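Local coordinates for protein 2-nitrobenzoate nitroreductase (Pseudomonas fluorescens, PDB 4Z85) that reduces the nitro group of 2-nitrobenzoate and probably uses FMN as its cofactor, at residues E52-F57 with K142-I147; T125-P130 with E159-Y164. All coordinates share one frame; numbering follows the deposited sequence.

From the N terminus the chain first gives 52-57, which leads into strand 55-62, and then the loop 125-130. Strand 137-150 follows with 142-147, and strand 153-165 with 159-164. Contact 1 closes a loop of 84 residues between its segments, contact 2 one of 28. The segments alternate along the chain, so the two loops cross. Contact 1 spans two barrel strands across their common neighbour; contact 2 packs a loop on a barrel strand. Strand 153-165 is that neighbour, and its 159-164 part also meets the loop of contact 2. Backbone hydrogen bonds join the contacts: K142 O to E159 N at 2.8 Å and P55 O to I160 N at 2.9 Å. Both contacts touch the second subunit.

Contact 1: E52-F57 with K142-I147; sequences EDPPLF and KLYKII
L56 packs against one face of the Y144 ring, and this is the tight part of the contact. Its CD1 sits 3.8 Å from the ring centroid and only 8° off the normal, a CH-pi contact. The second methyl, CD2, lies on the same face, near the base of the ring, 3.6 Å from Y144 CD1. CG of Y144 is anti to the backbone N (chi1 -168°), which carries the ring across to L56. An alanine in place of L56 would take away both methyls and would probably leave a gap against the ring, which would be freer to turn.

The other side is looser. P54, which follows a cis peptide bond, brings CG obliquely to Y144 CE1 at 4.2 Å. P54 is partly exposed and Y144 exposed. In the antiparallel barrel, strand 153-165 lies between strands 55-62 and 137-150, so this contact reaches over the middle strand, whose E159 also touches L56. Y144 and K145 both face F157, a classic beta bulge. F149 of the second subunit packs on L56. No hydrogen bond crosses directly: the contact is apolar and CH-pi packing, and P55 and K142 make backbone hydrogen bonds to the middle strand.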
loop_
_atom_site.group_PDB
_atom_site.type_symbol
_atom_site.label_atom_id
_atom_site.label_comp_id
_atom_site.label_asym_id
_atom_site.label_seq_id
_atom_site.Cartn_x
_atom_site.Cartn_y
_atom_site.Cartn_z
ATOM N N GLU A 52 0.698 -8.366 11.880
ATOM C CA GLU A 52 0.336 -9.790 11.867
ATOM C C GLU A 52 -0.248 -10.302 13.192
ATOM O O GLU A 52 -0.808 -11.396 13.222
ATOM C CB GLU A 52 1.546 -10.654 11.488
ATOM C CG GLU A 52 2.681 -10.643 12.494
ATOM C CD GLU A 52 3.875 -9.837 12.011
ATOM O OE1 GLU A 52 3.720 -9.051 11.047
ATOM O OE2 GLU A 52 4.973 -10.002 12.592
ATOM N N ASP A 53 -0.148 -9.507 14.253
ATOM C CA ASP A 53 -0.608 -9.928 15.589
ATOM C C ASP A 53 -1.289 -8.786 16.356
ATOM O O ASP A 53 -0.638 -8.070 17.103
ATOM C CB ASP A 53 0.579 -10.468 16.398
ATOM C CG ASP A 53 0.188 -10.904 17.801
ATOM O OD1 ASP A 53 -0.997 -11.224 18.009
ATOM O OD2 ASP A 53 1.070 -10.932 18.686
ATOM N N PRO A 54 -2.603 -8.618 16.165
ATOM C CA PRO A 54 -3.481 -9.401 15.292
ATOM C C PRO A 54 -3.280 -9.057 13.808
ATOM O O PRO A 54 -2.744 -7.980 13.533
ATOM C CB PRO A 54 -4.876 -8.995 15.762
ATOM C CG PRO A 54 -4.712 -7.631 16.254
ATOM C CD PRO A 54 -3.348 -7.570 16.887
ATOM N N PRO A 55 -3.680 -9.956 12.892
ATOM C CA PRO A 55 -3.476 -9.747 11.449
ATOM C C PRO A 55 -4.416 -8.665 10.913
ATOM O O PRO A 55 -5.560 -8.959 10.566
ATOM C CB PRO A 55 -3.793 -11.120 10.846
ATOM C CG PRO A 55 -4.735 -11.737 11.807
ATOM C CD PRO A 55 -4.303 -11.263 13.169
ATOM N N LEU A 56 -3.929 -7.422 10.872
ATOM C CA LEU A 56 -4.784 -6.285 10.555
ATOM C C LEU A 56 -4.308 -5.598 9.283
ATOM O O LEU A 56 -3.101 -5.599 8.981
ATOM C CB LEU A 56 -4.784 -5.247 11.672
ATOM C CG LEU A 56 -5.285 -5.658 13.062
ATOM C CD1 LEU A 56 -5.422 -4.408 13.934
ATOM C CD2 LEU A 56 -6.600 -6.391 12.972
ATOM N N PHE A 57 -5.276 -4.994 8.591
ATOM C CA PHE A 57 -4.991 -4.146 7.429
ATOM C C PHE A 57 -5.887 -2.910 7.471
ATOM O O PHE A 57 -6.855 -2.857 8.232
ATOM C CB PHE A 57 -5.214 -4.908 6.110
ATOM C CG PHE A 57 -6.615 -5.399 5.949
ATOM C CD1 PHE A 57 -7.590 -4.592 5.364
ATOM C CD2 PHE A 57 -6.977 -6.653 6.422
ATOM C CE1 PHE A 57 -8.901 -5.032 5.241
ATOM C CE2 PHE A 57 -8.296 -7.107 6.313
ATOM C CZ PHE A 57 -9.255 -6.297 5.713
ATOM N N LYS A 142 -13.084 -9.794 9.241
ATOM C CA LYS A 142 -14.014 -9.183 10.166
ATOM C C LYS A 142 -13.589 -7.755 10.430
ATOM O O LYS A 142 -12.404 -7.419 10.362
ATOM C CB LYS A 142 -14.087 -9.983 11.468
ATOM C CG LYS A 142 -14.677 -11.369 11.255
ATOM C CD LYS A 142 -14.708 -12.169 12.558
ATOM C CE LYS A 142 -15.588 -13.409 12.444
ATOM N NZ LYS A 142 -15.610 -14.186 13.733
ATOM N N LEU A 143 -14.565 -6.912 10.720
ATOM C CA LEU A 143 -14.288 -5.528 11.045
ATOM C C LEU A 143 -13.574 -5.434 12.375
ATOM O O LEU A 143 -14.049 -5.957 13.378
ATOM C CB LEU A 143 -15.584 -4.711 11.090
ATOM C CG LEU A 143 -15.377 -3.231 11.416
ATOM C CD1 LEU A 143 -14.574 -2.549 10.289
ATOM C CD2 LEU A 143 -16.695 -2.512 11.662
ATOM N N TYR A 144 -12.429 -4.772 12.386
ATOM C CA TYR A 144 -11.743 -4.500 13.630
ATOM C C TYR A 144 -12.208 -3.162 14.186
ATOM O O TYR A 144 -12.650 -3.061 15.339
ATOM C CB TYR A 144 -10.244 -4.492 13.413
ATOM C CG TYR A 144 -9.441 -4.503 14.688
ATOM C CD1 TYR A 144 -9.196 -5.701 15.357
ATOM C CD2 TYR A 144 -8.946 -3.329 15.239
ATOM C CE1 TYR A 144 -8.443 -5.727 16.512
ATOM C CE2 TYR A 144 -8.201 -3.345 16.403
ATOM C CZ TYR A 144 -7.956 -4.553 17.039
ATOM O OH TYR A 144 -7.209 -4.559 18.194
ATOM N N LYS A 145 -12.106 -2.121 13.361
ATOM C CA LYS A 145 -12.521 -0.794 13.823
ATOM C C LYS A 145 -12.625 0.163 12.659
ATOM O O LYS A 145 -11.857 0.063 11.715
ATOM C CB LYS A 145 -11.523 -0.238 14.839
ATOM C CG LYS A 145 -11.644 1.244 15.126
ATOM C CD LYS A 145 -11.485 1.523 16.602
ATOM C CE LYS A 145 -10.070 1.928 16.924
ATOM N NZ LYS A 145 -9.896 2.054 18.406
ATOM N N ILE A 146 -13.554 1.106 12.724
ATOM C CA ILE A 146 -13.555 2.182 11.733
ATOM C C ILE A 146 -13.091 3.452 12.415
ATOM O O ILE A 146 -13.571 3.796 13.495
ATOM C CB ILE A 146 -14.933 2.382 11.099
ATOM C CG1 ILE A 146 -15.311 1.135 10.299
ATOM C CG2 ILE A 146 -14.930 3.600 10.175
ATOM C CD1 ILE A 146 -16.652 1.201 9.702
ATOM N N ILE A 147 -12.112 4.122 11.825
ATOM C CA ILE A 147 -11.729 5.443 12.292
ATOM C C ILE A 147 -12.215 6.443 11.257
ATOM O O ILE A 147 -11.787 6.394 10.124
ATOM C CB ILE A 147 -10.207 5.594 12.481
ATOM C CG1 ILE A 147 -9.710 4.701 13.625
ATOM C CG2 ILE A 147 -9.853 7.041 12.768
ATOM C CD1 ILE A 147 -8.228 4.782 13.860
#

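Contact 2: T125-P130 with E159-Y164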
loop_
_atom_site.group_PDB
_atom_site.type_symbol
_atom_site.label_atom_id
_atom_site.label_comp_id
_atom_site.label_asym_id
_atom_site.label_seq_id
_atom_site.Cartn_x
_atom_site.Cartn_y
_atom_site.Cartn_z
ATOM N N THR A 125 -15.859 -19.495 4.049
ATOM C CA THR A 125 -15.877 -20.527 5.087
ATOM C C THR A 125 -16.170 -19.978 6.483
ATOM O O THR A 125 -17.000 -20.527 7.215
ATOM C CB THR A 125 -14.534 -21.283 5.118
ATOM O OG1 THR A 125 -14.352 -21.974 3.877
ATOM C CG2 THR A 125 -14.499 -22.287 6.252
ATOM N N THR A 126 -15.499 -18.890 6.852
ATOM C CA THR A 126 -15.599 -18.361 8.207
ATOM C C THR A 126 -16.584 -17.211 8.361
ATOM O O THR A 126 -16.851 -16.761 9.480
ATOM C CB THR A 126 -14.240 -17.864 8.703
ATOM O OG1 THR A 126 -13.812 -16.773 7.875
ATOM C CG2 THR A 126 -13.211 -18.984 8.651
ATOM N N ILE A 127 -17.100 -16.704 7.248
ATOM C CA ILE A 127 -17.998 -15.560 7.297
ATOM C C ILE A 127 -19.088 -15.706 6.246
ATOM O O ILE A 127 -19.049 -16.620 5.426
ATOM C CB ILE A 127 -17.253 -14.212 7.067
ATOM C CG1 ILE A 127 -16.472 -14.251 5.750
ATOM C CG2 ILE A 127 -16.325 -13.885 8.225
ATOM C CD1 ILE A 127 -15.850 -12.921 5.391
ATOM N N ASP A 128 -20.048 -14.792 6.264
ATOM C CA ASP A 128 -21.208 -14.880 5.381
ATOM C C ASP A 128 -20.982 -14.238 4.018
ATOM O O ASP A 128 -21.590 -14.642 3.025
ATOM C CB ASP A 128 -22.422 -14.237 6.048
ATOM C CG ASP A 128 -22.876 -14.997 7.284
ATOM O OD1 ASP A 128 -22.779 -16.247 7.285
ATOM O OD2 ASP A 128 -23.316 -14.342 8.252
ATOM N N VAL A 129 -20.115 -13.233 3.965
ATOM C CA VAL A 129 -19.847 -12.541 2.707
ATOM C C VAL A 129 -19.048 -13.456 1.790
ATOM O O VAL A 129 -18.063 -14.051 2.208
ATOM C CB VAL A 129 -19.079 -11.217 2.938
ATOM C CG1 VAL A 129 -18.830 -10.495 1.612
ATOM C CG2 VAL A 129 -19.847 -10.323 3.886
ATOM N N PRO A 130 -19.491 -13.592 0.532
ATOM C CA PRO A 130 -18.825 -14.459 -0.435
ATOM C C PRO A 130 -17.623 -13.778 -1.086
ATOM O O PRO A 130 -17.545 -12.549 -1.091
ATOM C CB PRO A 130 -19.914 -14.707 -1.474
ATOM C CG PRO A 130 -20.678 -13.443 -1.479
ATOM C CD PRO A 130 -20.697 -12.968 -0.041
ATOM N N GLU A 159 -9.653 -7.265 10.204
ATOM C CA GLU A 159 -8.836 -8.368 10.701
ATOM C C GLU A 159 -9.027 -9.572 9.799
ATOM O O GLU A 159 -10.157 -9.955 9.486
ATOM C CB GLU A 159 -9.204 -8.722 12.147
ATOM C CG GLU A 159 -8.452 -9.949 12.665
ATOM C CD GLU A 159 -8.761 -10.245 14.107
ATOM O OE1 GLU A 159 -9.515 -9.457 14.719
ATOM O OE2 GLU A 159 -8.251 -11.269 14.619
ATOM N N ILE A 160 -7.922 -10.141 9.339
ATOM C CA ILE A 160 -7.981 -11.331 8.515
ATOM C C ILE A 160 -8.259 -12.543 9.394
ATOM O O ILE A 160 -7.474 -12.852 10.281
ATOM C CB ILE A 160 -6.669 -11.557 7.758
ATOM C CG1 ILE A 160 -6.294 -10.302 6.974
ATOM C CG2 ILE A 160 -6.793 -12.761 6.832
ATOM C CD1 ILE A 160 -4.863 -10.307 6.483
ATOM N N VAL A 161 -9.363 -13.228 9.146
ATOM C CA VAL A 161 -9.641 -14.420 9.941
ATOM C C VAL A 161 -9.277 -15.668 9.164
ATOM O O VAL A 161 -8.870 -16.669 9.772
ATOM C CB VAL A 161 -11.106 -14.468 10.409
ATOM C CG1 VAL A 161 -11.415 -13.213 11.197
ATOM C CG2 VAL A 161 -12.043 -14.602 9.249
ATOM N N ALA A 162 -9.390 -15.615 7.836
ATOM C CA ALA A 162 -8.902 -16.751 7.041
ATOM C C ALA A 162 -8.540 -16.334 5.631
ATOM O O ALA A 162 -8.912 -15.259 5.201
ATOM C CB ALA A 162 -9.945 -17.885 7.003
ATOM N N MET A 163 -7.807 -17.181 4.913
ATOM C CA MET A 163 -7.471 -16.891 3.518
ATOM C C MET A 163 -7.859 -18.014 2.558
ATOM O O MET A 163 -7.686 -19.194 2.865
ATOM C CB MET A 163 -5.976 -16.618 3.378
ATOM C CG MET A 163 -5.445 -15.430 4.178
ATOM S SD MET A 163 -3.719 -15.111 3.750
ATOM C CE MET A 163 -3.270 -13.812 4.921
ATOM N N TYR A 164 -8.380 -17.628 1.397
ATOM C CA TYR A 164 -8.569 -18.528 0.263
ATOM C C TYR A 164 -7.452 -18.340 -0.762
ATOM O O TYR A 164 -7.124 -17.212 -1.120
ATOM C CB TYR A 164 -9.913 -18.284 -0.413
ATOM C CG TYR A 164 -9.952 -18.809 -1.829
ATOM C CD1 TYR A 164 -10.155 -20.161 -2.082
ATOM C CD2 TYR A 164 -9.761 -17.961 -2.915
ATOM C CE1 TYR A 164 -10.181 -20.649 -3.368
ATOM C CE2 TYR A 164 -9.781 -18.444 -4.210
ATOM C CZ TYR A 164 -9.994 -19.790 -4.428
ATOM O OH TYR A 164 -10.022 -20.274 -5.711
#
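This is a small side-chain packing contact between a loop and a barrel strand. T126 and I127 meet V161 and A162, with no hydrogen bond directly across. Segment 125-130 lies in the loop between the short strands 121-122 and 131-132, and it passes alongside strand 153-165. T126 has the largest share of the contact. Its OG1 lies 3.1 Å from V161 CG2, a close approach of an oxygen to a methyl. Its CG2 rests on A162 CB at 3.8 Å. The T126 and V161 side chains lie alongside each other, pointing opposite ways. With chi1 at 63°, OG1 of T126 lies between its own backbone N and carbonyl carbon, while CG2 is anti to the carbonyl carbon. The two branches therefore reach two successive residues of the strand.

V161 and A162 both face E140 on the neighbouring strand 137-150, which makes a classic beta bulge. The bulge explains why two adjacent side chains both point toward the loop. The E140 carboxylate also holds this part of the loop. Its OE1 is hydrogen-bonded to T126 OG1 and its OE2 to T125 N, so the threonine hydroxyl has a polar partner despite its methyl neighbours. I127 adds a looser apolar touch, CG2 to V161 CG2 at 4.5 Å. Its side chain also packs on Q86 and V88 of strand 86-90. A162, M163 and Y164 pair in an antiparallel ladder with a strand of the second subunit, and A5 of that subunit packs on A162.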